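Local coordinates for putative secreted protein (Streptomyces sp. SirexAA-E, PDB 4PEY) that hydrolyses laminarin and laminarioligosaccharides from their non-reducing ends as a secreted exo-beta-1,3-glucanase of glycoside hydrolase family 55, yielding glucose and laminaribiose, at residues A[220-225]-A[306-311]; A[299-304]-A[327-332]; A[323-328]-A[349-354]; A[331-336]-A[365-370]; A[358-363]-A[390-395]. The protein carries 1 engineered substitution. All blocks are in the same frame, centred on the assembly; numbering follows the deposited sequence.

Contact 1. Residues A[220-225]-A[306-311]; sequences REKPFL and VALGLG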
# COMPACT_ATOMS: atom_id res chain seq x y z
N ARG A 220 4.84 12.14 -5.51
CA ARG A 220 6.23 11.96 -5.92
C ARG A 220 6.40 10.50 -6.25
O ARG A 220 6.24 9.66 -5.38
CB ARG A 220 7.19 12.40 -4.82
CG ARG A 220 8.66 12.34 -5.24
CD ARG A 220 9.55 12.94 -4.16
NE ARG A 220 9.45 12.20 -2.90
CZ ARG A 220 9.75 12.71 -1.71
NH1 ARG A 220 10.16 13.97 -1.59
NH2 ARG A 220 9.64 11.95 -0.61
N GLU A 221 6.70 10.18 -7.50
CA GLU A 221 6.70 8.78 -7.89
C GLU A 221 7.78 7.99 -7.15
O GLU A 221 8.86 8.51 -6.81
CB GLU A 221 6.84 8.62 -9.40
CG GLU A 221 5.76 9.34 -10.21
CD GLU A 221 4.33 9.01 -9.76
OE1 GLU A 221 4.06 7.89 -9.26
OE2 GLU A 221 3.45 9.89 -9.91
N LYS A 222 7.46 6.74 -6.87
CA LYS A 222 8.35 5.85 -6.13
C LYS A 222 9.67 5.62 -6.86
O LYS A 222 9.68 5.39 -8.07
CB LYS A 222 7.65 4.51 -5.89
CG LYS A 222 8.40 3.59 -4.96
CD LYS A 222 7.73 2.22 -4.89
CE LYS A 222 7.95 1.44 -6.17
NZ LYS A 222 9.38 1.02 -6.43
N PRO A 223 10.80 5.70 -6.14
CA PRO A 223 12.08 5.37 -6.78
C PRO A 223 12.11 3.92 -7.27
O PRO A 223 11.43 3.06 -6.70
CB PRO A 223 13.10 5.58 -5.65
CG PRO A 223 12.45 6.60 -4.74
CD PRO A 223 10.98 6.22 -4.77
N PHE A 224 12.87 3.67 -8.33
CA PHE A 224 12.97 2.31 -8.86
C PHE A 224 14.35 2.04 -9.45
O PHE A 224 15.04 2.95 -9.94
CB PHE A 224 11.87 2.06 -9.92
CG PHE A 224 11.92 3.01 -11.08
CD1 PHE A 224 12.62 2.69 -12.23
CD2 PHE A 224 11.28 4.25 -11.01
CE1 PHE A 224 12.68 3.57 -13.31
CE2 PHE A 224 11.34 5.14 -12.08
CZ PHE A 224 12.04 4.80 -13.22
N LEU A 225 14.74 0.78 -9.38
CA LEU A 225 15.98 0.30 -9.97
C LEU A 225 15.88 0.27 -11.49
O LEU A 225 14.87 -0.16 -12.04
CB LEU A 225 16.30 -1.10 -9.44
CG LEU A 225 17.65 -1.71 -9.81
CD1 LEU A 225 18.79 -0.97 -9.10
CD2 LEU A 225 17.68 -3.21 -9.48
N VAL A 306 17.37 7.22 0.37
CA VAL A 306 16.46 6.26 -0.24
C VAL A 306 16.61 4.91 0.45
O VAL A 306 17.73 4.41 0.61
CB VAL A 306 16.72 6.10 -1.75
CG1 VAL A 306 15.81 5.03 -2.36
CG2 VAL A 306 16.52 7.42 -2.48
N ALA A 307 15.49 4.31 0.87
CA ALA A 307 15.50 2.97 1.42
C ALA A 307 14.51 2.17 0.59
O ALA A 307 13.30 2.26 0.80
CB ALA A 307 15.12 2.97 2.90
N LEU A 308 15.05 1.41 -0.36
CA LEU A 308 14.25 0.77 -1.40
C LEU A 308 14.30 -0.74 -1.28
O LEU A 308 15.39 -1.31 -1.27
CB LEU A 308 14.76 1.20 -2.78
CG LEU A 308 14.12 0.58 -4.03
CD1 LEU A 308 12.62 0.90 -4.10
CD2 LEU A 308 14.85 1.05 -5.30
N GLY A 309 13.14 -1.38 -1.19
CA GLY A 309 13.08 -2.83 -1.11
C GLY A 309 12.72 -3.48 -2.43
O GLY A 309 11.94 -2.93 -3.22
N LEU A 310 13.28 -4.66 -2.66
CA LEU A 310 12.95 -5.51 -3.80
C LEU A 310 12.28 -6.78 -3.31
O LEU A 310 12.57 -7.25 -2.22
CB LEU A 310 14.22 -5.87 -4.60
CG LEU A 310 15.13 -4.72 -5.04
CD1 LEU A 310 16.39 -5.25 -5.71
CD2 LEU A 310 14.37 -3.79 -5.97
N GLY A 311 11.40 -7.36 -4.12
CA GLY A 311 10.84 -8.67 -3.83
C GLY A 311 10.16 -8.81 -2.47
O GLY A 311 10.26 -9.87 -1.83
O HOH W 1 9.69 -0.67 -4.35

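Contact 2. Residues A[299-304]-A[327-332]; sequences EIDRAN and GDVDGV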
# COMPACT_ATOMS: atom_id res chain seq x y z
N GLU A 299 17.79 3.11 11.71
CA GLU A 299 17.68 4.56 11.87
C GLU A 299 18.12 5.28 10.61
O GLU A 299 19.25 5.13 10.16
CB GLU A 299 18.51 5.03 13.07
CG GLU A 299 18.09 4.36 14.37
CD GLU A 299 18.59 5.08 15.59
OE1 GLU A 299 19.37 6.04 15.44
OE2 GLU A 299 18.20 4.67 16.71
N ILE A 300 17.20 6.04 10.04
CA ILE A 300 17.50 6.84 8.86
C ILE A 300 17.42 8.32 9.25
O ILE A 300 16.33 8.89 9.32
CB ILE A 300 16.53 6.53 7.70
CG1 ILE A 300 16.60 5.05 7.34
CG2 ILE A 300 16.84 7.40 6.47
CD1 ILE A 300 15.61 4.64 6.28
N ASP A 301 18.58 8.91 9.54
CA ASP A 301 18.63 10.29 10.03
C ASP A 301 19.53 11.15 9.15
O ASP A 301 20.25 12.04 9.62
CB ASP A 301 19.11 10.34 11.48
CG ASP A 301 18.76 11.64 12.16
OD1 ASP A 301 17.80 12.31 11.71
OD2 ASP A 301 19.44 12.02 13.15
N ARG A 302 19.49 10.87 7.85
CA ARG A 302 20.22 11.64 6.86
C ARG A 302 19.22 12.07 5.79
O ARG A 302 18.48 11.24 5.27
CB ARG A 302 21.34 10.82 6.23
CG ARG A 302 22.28 11.63 5.37
CD ARG A 302 23.26 10.75 4.61
NE ARG A 302 22.70 10.28 3.34
CZ ARG A 302 22.47 9.01 3.03
NH1 ARG A 302 21.96 8.69 1.85
NH2 ARG A 302 22.76 8.04 3.89
N ALA A 303 19.20 13.36 5.48
CA ALA A 303 18.29 13.88 4.46
C ALA A 303 18.47 13.17 3.11
O ALA A 303 19.58 12.80 2.74
CB ALA A 303 18.48 15.37 4.30
N ASN A 304 17.34 12.96 2.42
CA ASN A 304 17.32 12.42 1.06
C ASN A 304 17.72 10.95 0.93
O ASN A 304 17.93 10.45 -0.18
CB ASN A 304 18.20 13.27 0.14
CG ASN A 304 17.50 14.54 -0.26
OD1 ASN A 304 16.32 14.52 -0.63
ND2 ASN A 304 18.21 15.67 -0.16
N GLY A 327 14.48 10.09 11.05
CA GLY A 327 14.72 11.31 11.80
C GLY A 327 13.97 12.52 11.25
O GLY A 327 13.20 12.41 10.28
N ASP A 328 14.22 13.67 11.86
CA ASP A 328 13.54 14.91 11.49
C ASP A 328 14.25 15.60 10.32
O ASP A 328 14.74 16.73 10.44
CB ASP A 328 13.46 15.84 12.70
CG ASP A 328 12.67 15.23 13.82
OD1 ASP A 328 11.65 14.58 13.53
OD2 ASP A 328 13.07 15.38 14.99
N VAL A 329 14.31 14.89 9.20
CA VAL A 329 15.04 15.33 8.03
C VAL A 329 14.17 15.35 6.77
O VAL A 329 13.16 14.64 6.68
CB VAL A 329 16.29 14.43 7.78
CG1 VAL A 329 17.29 14.59 8.91
CG2 VAL A 329 15.88 12.97 7.64
N ASP A 330 14.58 16.17 5.81
CA ASP A 330 13.92 16.25 4.50
C ASP A 330 14.14 15.00 3.65
O ASP A 330 15.18 14.35 3.75
CB ASP A 330 14.47 17.42 3.67
CG ASP A 330 14.09 18.80 4.19
OD1 ASP A 330 13.32 18.96 5.16
OD2 ASP A 330 14.59 19.76 3.57
N GLY A 331 13.17 14.70 2.79
CA GLY A 331 13.42 13.92 1.59
C GLY A 331 13.72 12.44 1.71
O GLY A 331 14.21 11.83 0.76
N VAL A 332 13.44 11.83 2.85
CA VAL A 332 13.68 10.39 2.97
C VAL A 332 12.59 9.66 2.19
O VAL A 332 11.43 10.06 2.23
CB VAL A 332 13.73 9.95 4.45
CG1 VAL A 332 13.65 8.44 4.60
CG2 VAL A 332 15.00 10.48 5.09
O HOH W 2 16.90 14.27 13.12

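Contact 3. Residues A[323-328]-A[349-354]; sequences ALKVGD and LVEVGS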
# COMPACT_ATOMS: atom_id res chain seq x y z
N ALA A 323 10.97 -1.13 14.29
CA ALA A 323 11.71 -1.63 13.13
C ALA A 323 12.44 -0.51 12.38
O ALA A 323 13.59 -0.69 11.94
CB ALA A 323 10.76 -2.35 12.15
N LEU A 324 11.77 0.62 12.22
CA LEU A 324 12.28 1.70 11.38
C LEU A 324 11.96 3.05 11.99
O LEU A 324 10.80 3.35 12.28
CB LEU A 324 11.68 1.61 9.98
CG LEU A 324 12.08 2.70 8.99
CD1 LEU A 324 13.58 2.67 8.74
CD2 LEU A 324 11.30 2.54 7.69
N LYS A 325 13.00 3.86 12.20
CA LYS A 325 12.84 5.23 12.69
C LYS A 325 13.46 6.21 11.72
O LYS A 325 14.66 6.17 11.48
CB LYS A 325 13.49 5.39 14.07
CG LYS A 325 12.81 4.67 15.20
CD LYS A 325 13.47 5.02 16.53
CE LYS A 325 12.71 4.42 17.70
NZ LYS A 325 13.19 4.97 18.99
N VAL A 326 12.65 7.09 11.14
CA VAL A 326 13.18 8.17 10.32
C VAL A 326 13.33 9.42 11.17
O VAL A 326 12.43 9.77 11.94
CB VAL A 326 12.27 8.46 9.11
CG1 VAL A 326 12.90 9.51 8.22
CG2 VAL A 326 12.01 7.18 8.31
N GLY A 327 14.48 10.09 11.05
CA GLY A 327 14.72 11.31 11.80
C GLY A 327 13.97 12.52 11.25
O GLY A 327 13.20 12.41 10.28
N ASP A 328 14.22 13.67 11.86
CA ASP A 328 13.54 14.91 11.49
C ASP A 328 14.25 15.60 10.32
O ASP A 328 14.74 16.73 10.44
CB ASP A 328 13.46 15.84 12.70
CG ASP A 328 12.67 15.23 13.82
OD1 ASP A 328 11.65 14.58 13.53
OD2 ASP A 328 13.07 15.38 14.99
N LEU A 349 6.05 0.20 15.42
CA LEU A 349 6.79 -0.53 14.39
C LEU A 349 7.57 0.40 13.46
O LEU A 349 8.70 0.11 13.07
CB LEU A 349 5.86 -1.44 13.58
CG LEU A 349 5.34 -2.65 14.37
CD1 LEU A 349 4.24 -3.38 13.63
CD2 LEU A 349 6.46 -3.63 14.75
N VAL A 350 6.94 1.52 13.09
CA VAL A 350 7.55 2.53 12.22
C VAL A 350 7.28 3.92 12.79
O VAL A 350 6.13 4.24 13.09
CB VAL A 350 6.99 2.45 10.78
CG1 VAL A 350 7.61 3.54 9.89
CG2 VAL A 350 7.21 1.06 10.18
N GLU A 351 8.34 4.72 12.95
CA GLU A 351 8.20 6.11 13.37
C GLU A 351 8.80 7.04 12.33
O GLU A 351 9.95 6.87 11.95
CB GLU A 351 8.88 6.36 14.72
CG GLU A 351 8.23 5.64 15.88
CD GLU A 351 8.94 5.86 17.20
OE1 GLU A 351 9.76 6.80 17.31
OE2 GLU A 351 8.67 5.09 18.15
N VAL A 352 8.00 7.99 11.85
CA VAL A 352 8.49 8.98 10.90
C VAL A 352 8.60 10.31 11.63
O VAL A 352 7.60 10.99 11.88
CB VAL A 352 7.57 9.12 9.67
CG1 VAL A 352 8.19 10.07 8.65
CG2 VAL A 352 7.32 7.76 9.04
N GLY A 353 9.83 10.69 11.99
CA GLY A 353 10.05 11.87 12.80
C GLY A 353 9.99 11.59 14.29
O GLY A 353 9.47 10.55 14.71
N SER A 354 10.53 12.50 15.09
CA SER A 354 10.51 12.37 16.55
C SER A 354 9.21 12.87 17.16
O SER A 354 8.50 13.66 16.55
CB SER A 354 11.69 13.11 17.17
OG SER A 354 11.55 14.52 17.00

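Contact 4. Residues A[331-336]-A[365-370]; sequences GVKVAG and PTSLQD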
# COMPACT_ATOMS: atom_id res chain seq x y z
N GLY A 331 13.17 14.70 2.79
CA GLY A 331 13.42 13.92 1.59
C GLY A 331 13.72 12.44 1.71
O GLY A 331 14.21 11.83 0.76
N VAL A 332 13.44 11.83 2.85
CA VAL A 332 13.68 10.39 2.97
C VAL A 332 12.59 9.66 2.19
O VAL A 332 11.43 10.06 2.23
CB VAL A 332 13.73 9.95 4.45
CG1 VAL A 332 13.65 8.44 4.60
CG2 VAL A 332 15.00 10.48 5.09
N LYS A 333 12.98 8.63 1.46
CA LYS A 333 12.05 7.89 0.60
C LYS A 333 12.12 6.42 0.95
O LYS A 333 13.05 5.71 0.54
CB LYS A 333 12.38 8.14 -0.88
CG LYS A 333 12.35 9.63 -1.24
CD LYS A 333 13.00 9.94 -2.59
CE LYS A 333 13.15 11.46 -2.79
NZ LYS A 333 14.32 12.07 -2.06
N VAL A 334 11.14 5.96 1.73
CA VAL A 334 11.04 4.56 2.11
C VAL A 334 10.08 3.90 1.15
O VAL A 334 8.98 4.41 0.94
CB VAL A 334 10.55 4.39 3.56
CG1 VAL A 334 10.56 2.92 3.96
CG2 VAL A 334 11.41 5.21 4.52
N ALA A 335 10.49 2.79 0.54
CA ALA A 335 9.69 2.21 -0.54
C ALA A 335 9.79 0.69 -0.62
O ALA A 335 10.90 0.15 -0.64
CB ALA A 335 10.10 2.81 -1.88
N GLY A 336 8.65 0.02 -0.69
CA GLY A 336 8.62 -1.40 -1.02
C GLY A 336 9.11 -2.33 0.06
O GLY A 336 9.83 -3.29 -0.23
N PRO A 365 9.51 16.63 1.04
CA PRO A 365 8.98 15.83 2.15
C PRO A 365 9.58 14.44 2.23
O PRO A 365 10.20 13.95 1.29
CB PRO A 365 7.49 15.74 1.83
CG PRO A 365 7.38 15.98 0.37
CD PRO A 365 8.48 16.94 0.04
N THR A 366 9.38 13.81 3.38
CA THR A 366 9.64 12.38 3.51
C THR A 366 8.40 11.62 3.07
O THR A 366 7.27 12.09 3.28
CB THR A 366 10.06 12.04 4.96
OG1 THR A 366 11.42 12.46 5.15
CG2 THR A 366 9.95 10.54 5.27
N SER A 367 8.60 10.47 2.43
CA SER A 367 7.49 9.64 2.00
C SER A 367 7.64 8.18 2.39
O SER A 367 8.76 7.67 2.50
CB SER A 367 7.31 9.74 0.47
OG SER A 367 8.50 9.40 -0.22
N LEU A 368 6.49 7.54 2.61
CA LEU A 368 6.36 6.09 2.70
C LEU A 368 5.56 5.63 1.50
O LEU A 368 4.45 6.11 1.28
CB LEU A 368 5.65 5.65 3.98
CG LEU A 368 6.17 6.11 5.34
CD1 LEU A 368 5.30 5.49 6.44
CD2 LEU A 368 7.62 5.73 5.52
N GLN A 369 6.11 4.71 0.71
CA GLN A 369 5.43 4.19 -0.48
C GLN A 369 5.52 2.68 -0.55
O GLN A 369 6.61 2.13 -0.44
CB GLN A 369 6.03 4.81 -1.74
CG GLN A 369 5.71 6.27 -1.89
CD GLN A 369 6.42 6.90 -3.07
OE1 GLN A 369 7.65 7.02 -3.07
NE2 GLN A 369 5.65 7.30 -4.07
N ASP A 370 4.39 2.00 -0.74
CA ASP A 370 4.38 0.54 -0.73
C ASP A 370 5.09 0.06 0.52
O ASP A 370 5.97 -0.81 0.46
CB ASP A 370 5.04 -0.06 -1.98
CG ASP A 370 4.33 0.33 -3.26
OD1 ASP A 370 3.15 0.74 -3.21
OD2 ASP A 370 4.96 0.21 -4.34
O HOH W 3 9.04 6.82 -0.71

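Contact 5. Residues A[358-363]-A[390-395]; sequences SGDHAA and NSNDTI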
# COMPACT_ATOMS: atom_id res chain seq x y z
N SER A 358 8.66 19.50 14.99
CA SER A 358 8.06 20.81 14.83
C SER A 358 8.43 21.55 13.53
O SER A 358 7.81 22.56 13.18
CB SER A 358 8.46 21.65 16.05
OG SER A 358 9.88 21.58 16.31
N GLY A 359 9.44 21.05 12.82
CA GLY A 359 9.88 21.71 11.60
C GLY A 359 9.05 21.33 10.38
O GLY A 359 8.32 20.33 10.39
N ASP A 360 9.16 22.11 9.32
CA ASP A 360 8.42 21.80 8.11
C ASP A 360 9.33 21.16 7.06
O ASP A 360 10.54 21.35 7.09
CB ASP A 360 7.74 23.06 7.59
CG ASP A 360 6.87 23.72 8.65
OD1 ASP A 360 5.90 23.07 9.10
OD2 ASP A 360 7.16 24.88 9.05
N HIS A 361 8.74 20.38 6.16
CA HIS A 361 9.48 19.71 5.10
C HIS A 361 8.73 19.84 3.78
O HIS A 361 8.62 18.88 3.03
CB HIS A 361 9.70 18.22 5.42
CG HIS A 361 10.31 17.95 6.75
ND1 HIS A 361 11.67 18.01 6.97
CD2 HIS A 361 9.76 17.60 7.94
CE1 HIS A 361 11.93 17.73 8.24
NE2 HIS A 361 10.79 17.47 8.85
N ALA A 362 8.19 21.03 3.51
CA ALA A 362 7.24 21.18 2.41
C ALA A 362 7.88 21.03 1.03
O ALA A 362 7.30 20.40 0.13
CB ALA A 362 6.52 22.51 2.51
N ALA A 363 9.06 21.61 0.84
CA ALA A 363 9.68 21.55 -0.48
C ALA A 363 10.15 20.14 -0.82
O ALA A 363 10.11 19.73 -1.98
CB ALA A 363 10.85 22.53 -0.56
N ASN A 390 5.07 11.58 12.73
CA ASN A 390 5.32 12.83 13.43
C ASN A 390 5.69 13.99 12.50
O ASN A 390 5.28 15.13 12.72
CB ASN A 390 6.44 12.64 14.46
CG ASN A 390 6.01 11.76 15.62
OD1 ASN A 390 5.01 12.04 16.29
ND2 ASN A 390 6.77 10.69 15.87
N SER A 391 6.46 13.69 11.46
CA SER A 391 7.02 14.75 10.60
C SER A 391 5.98 15.46 9.75
O SER A 391 5.17 14.82 9.05
CB SER A 391 8.10 14.18 9.69
OG SER A 391 9.21 13.72 10.44
N ASN A 392 6.01 16.79 9.79
CA ASN A 392 5.16 17.61 8.95
C ASN A 392 5.42 17.33 7.47
O ASN A 392 6.56 17.04 7.09
CB ASN A 392 5.38 19.10 9.23
CG ASN A 392 4.90 19.52 10.61
OD1 ASN A 392 4.21 18.78 11.30
ND2 ASN A 392 5.26 20.73 11.01
N ASP A 393 4.36 17.44 6.67
CA ASP A 393 4.39 17.37 5.20
C ASP A 393 4.66 15.97 4.65
O ASP A 393 4.83 15.81 3.45
CB ASP A 393 5.41 18.37 4.63
CG ASP A 393 5.15 19.79 5.09
OD1 ASP A 393 4.15 20.39 4.62
OD2 ASP A 393 5.91 20.29 5.94
N THR A 394 4.68 14.97 5.52
CA THR A 394 4.95 13.60 5.09
C THR A 394 3.88 13.11 4.10
O THR A 394 2.69 13.42 4.26
CB THR A 394 5.01 12.64 6.31
OG1 THR A 394 6.09 13.05 7.16
CG2 THR A 394 5.23 11.18 5.89
N ILE A 395 4.32 12.37 3.09
CA ILE A 395 3.41 11.74 2.14
C ILE A 395 3.36 10.24 2.38
O ILE A 395 4.40 9.58 2.42
CB ILE A 395 3.84 11.97 0.67
CG1 ILE A 395 3.90 13.46 0.34
CG2 ILE A 395 2.89 11.24 -0.30
CD1 ILE A 395 4.59 13.75 -0.99
O HOH W 4 7.76 18.01 11.63
O HOH W 5 4.44 22.08 7.32
O HOH W 6 10.26 16.28 11.30

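Contact 1. Residues A[220-225]-A[306-311]
Leu308 projects from strand 306-309 against the backbone of Pro223 to Leu225 and spreads its two methyls along it. Leu308 CD1 touches Pro223 O at 3.6 Å and is 4.0 Å from Lys222 NZ; Leu308 CD2 sits by the backbone of the next two residues, 4.1 Å from Leu225 N. With CG anti to the backbone N (chi1 177°), the Leu308 side chain crosses that of Lys222 at about a right angle. Pro223 CB meets Val306 CG1 at 4.3 Å, and Leu225 CD2 more loosely approaches Leu310 CD1 at 4.5 Å. The touching backbones run 66° apart and share no hydrogen bond. Between these segments the junction of the two halves of this family 55 enzyme is mainly apolar packing: 220-225 lies among the last strands of the first of its two tandem beta-helices, 306-309 in a coil of the second. Bends at chi3 and chi4 carry Lys222 NZ back to its own chain, where it donates to Pro223 O at 2.9 Å. Glu113 forms a salt bridge with this buried ammonium, and a water accepts from Lys222 NZ at 2.7 Å while reaching Gly309 O only through a weak bond.

Contact 2. Residues A[299-304]-A[327-332]
Ile300 to Asn304 and Gly327 to Gly331 run alongside each other in the same sense, tied at both ends by backbone hydrogen bonds, Gly327 N to Ile300 O (2.8 Å, nearly straight at 172°) and Asn304 N to Asp330 O (2.9 Å). Between these ties Val329 points at the other segment. Its CG1 comes within 3.6 Å of Asp301 OD1, the two side chains crossing at about a right angle, while its CG2 turns to the carbonyl of Arg302 and its CB lies 4.2 Å from Ala303 CB. In Asp301, CG anti to the backbone N (chi1 -161°) brings the carboxylate carbon round to the Gly327 side. Asp301 OD1 rests 3.2 Å from Gly327 CA, where a beta carbon on Gly327 would run into the carboxylate as it is placed. Both segments are corners of successive coils of the second beta-helix, each leading from a strand of one sheet (298-300 or 324-326) to a strand of another (306-309 or 333-335). On the inner side of these corners Val332 sets both methyls against Ile300 CG2, each at 3.8 Å. On the outer side a water donates to Asp301 OD1 at 2.6 Å and accepts from the N of Asp328, the residue at the centre of an inverse gamma turn. Near the second tie, Asn304 CA makes a CA-H...O contact with Gly331 O. The polar ends of Asp330 and Asn304 bond to His361 and Asn364, linking the pair to the following corner.

Contact 3. Residues A[323-328]-A[349-354]
Ala323 N and Leu324 N both donate to Leu349 O, at 2.9 and 3.2 Å, so one carbonyl grips the entry to strand 324-326. From there the strand pairs in register with 350-352, the two running parallel (2° apart, 4.8 Å between axes). Leu324 O receives Glu351 N, and the Leu324 side chain turns to the same face as Val350, its CD2 lying near Val350 CG1. Lys325 points to the other face, where its extended chain lies side by side with that of Glu351. Lys325 CE comes 3.8 Å from Glu351 OE1, but Lys325 NZ stays at 4.2 Å, too far for a salt bridge; Glu351 OE2 bonds instead to Thr348. Val326 N donates to Glu351 O, and Val326 O accepts from Gly353 N, while the Val326 side chain returns to the buried face beside Val352 and against Val332. Beyond the strand, Asp328 holds Ser354 with both oxygens. OD1 of Asp328 accepts Ser354 N at 2.8 Å on its syn side, 20° out of the carboxylate plane; Asp328 OD2 takes the hydroxyl Ser354 OG at 2.7 Å through its syn lone pair. Asp328 OD1 also lies 3.2 Å from Gly353 CA; Gly353 has a positive phi of 88°, at which a beta carbon would jam against the preceding carbonyl. In-register pairing of this kind, with valines and leucine inward and charged residues outward, is as expected of neighbouring coils of a parallel beta-helix, to which strands 324-326 and 348-352 belong here.

Contact 4. Residues A[331-336]-A[365-370]
Leu368 lays CD2 against Val334 CB at 3.8 Å, the two side chains lying side by side and pointing the same way. In Leu368, CG beside the backbone N (chi1 -55°) sets the branch from which CD2 reaches Val334. Thr366 stands similarly beside Val332: its OG1 accepts Val332 N at 3.1 Å, and its CG2 lies 3.4 Å from Val332 O. Strands 333-335 and 367-369 are parallel neighbours on successive coils of the second beta-helix, 13° apart, bonded alternately from Ser367 N to Val332 O through to Gly336 N to Gln369 O. At Gly336 and Asp370 both chains turn a corner into another face of the helix. The face carrying Val334 and Leu368 is apolar, packed on Leu324 and Val352. The other carries Ser367 and Gln369, with a water that donates to Gln369 OE1 (2.7 Å) and Val334 O (2.9 Å) and lies 2.7 Å from Ser367 OG. Arg220 also bonds Ser367 OG, and Asp397 takes Gln369 NE2. Lys333 begins on this same face, but its chain, bent at chi4, leads away to donate from NZ to Gly331 O at 2.8 Å. At the corner, the carboxylate of Asp370 forms a salt bridge with Arg135.

Contact 5. Residues A[358-363]-A[390-395]
His361 and Asp393 make the tight part of this contact. Asp393 OD2 accepts the backbone His361 N at 2.8 Å and 165°, on the anti side of the carboxylate and 32° out of its plane. The imidazole presents an edge to the turn: Asn392 O lies near the ring plane, 3.4 Å from His361 CD2. The ring is tied down outside the pair as well, through ND1 to Asp330 of the preceding corner. A water 2.8 Å from His361 NE2 links it to Ser391 OG. Toward exposed Asp360 the contact is looser, with one direct bond and then waters. Asn392 ND2 donates to Asp360 OD1 at 3.1 Å from above the carboxylate plane, the amide and carboxylate planes being 23° apart, while Asn392 OD1 is held by Asp426 N. Two carboxylate oxygens of like charge, Asp360 OD1 and Asp393 OD2, come within 4.2 Å; a water donating to both probably eases their repulsion. A further water joins Gly359 O to Asn392 N. Ser391 to Thr394 form a type II beta turn, across which Thr394 OG1 donates to Ser391 O. The contact thus packs an irregular loop, between strands 348-352 and 367-375, on the tight turn of the next coil, where a parallel beta-helix passes from one face to another.

Contacts 2 to 5 lie on successive coils of the second beta-helix, their segments overlapping or alternating along the chain in most pairs, while contact 1 fastens that helix to the first half of the chain. Contact 3 lies in the eight-stranded parallel sheet and contact 4 in the facing strands; their centres are 11 Å apart, and Val326, Leu324 and Val352 pack on Val332, Val334 and Leu368 across the interior. Contacts 2 and 5, centres 11 Å apart, are touching corners between these faces. Contact 2 shares residues with both 3 and 4. Contact 1 touches contact 4, its centre 8 Å away, through a probable hydrogen bond from Gly309 to Ala335, so the domain junction continues directly into the coil stack.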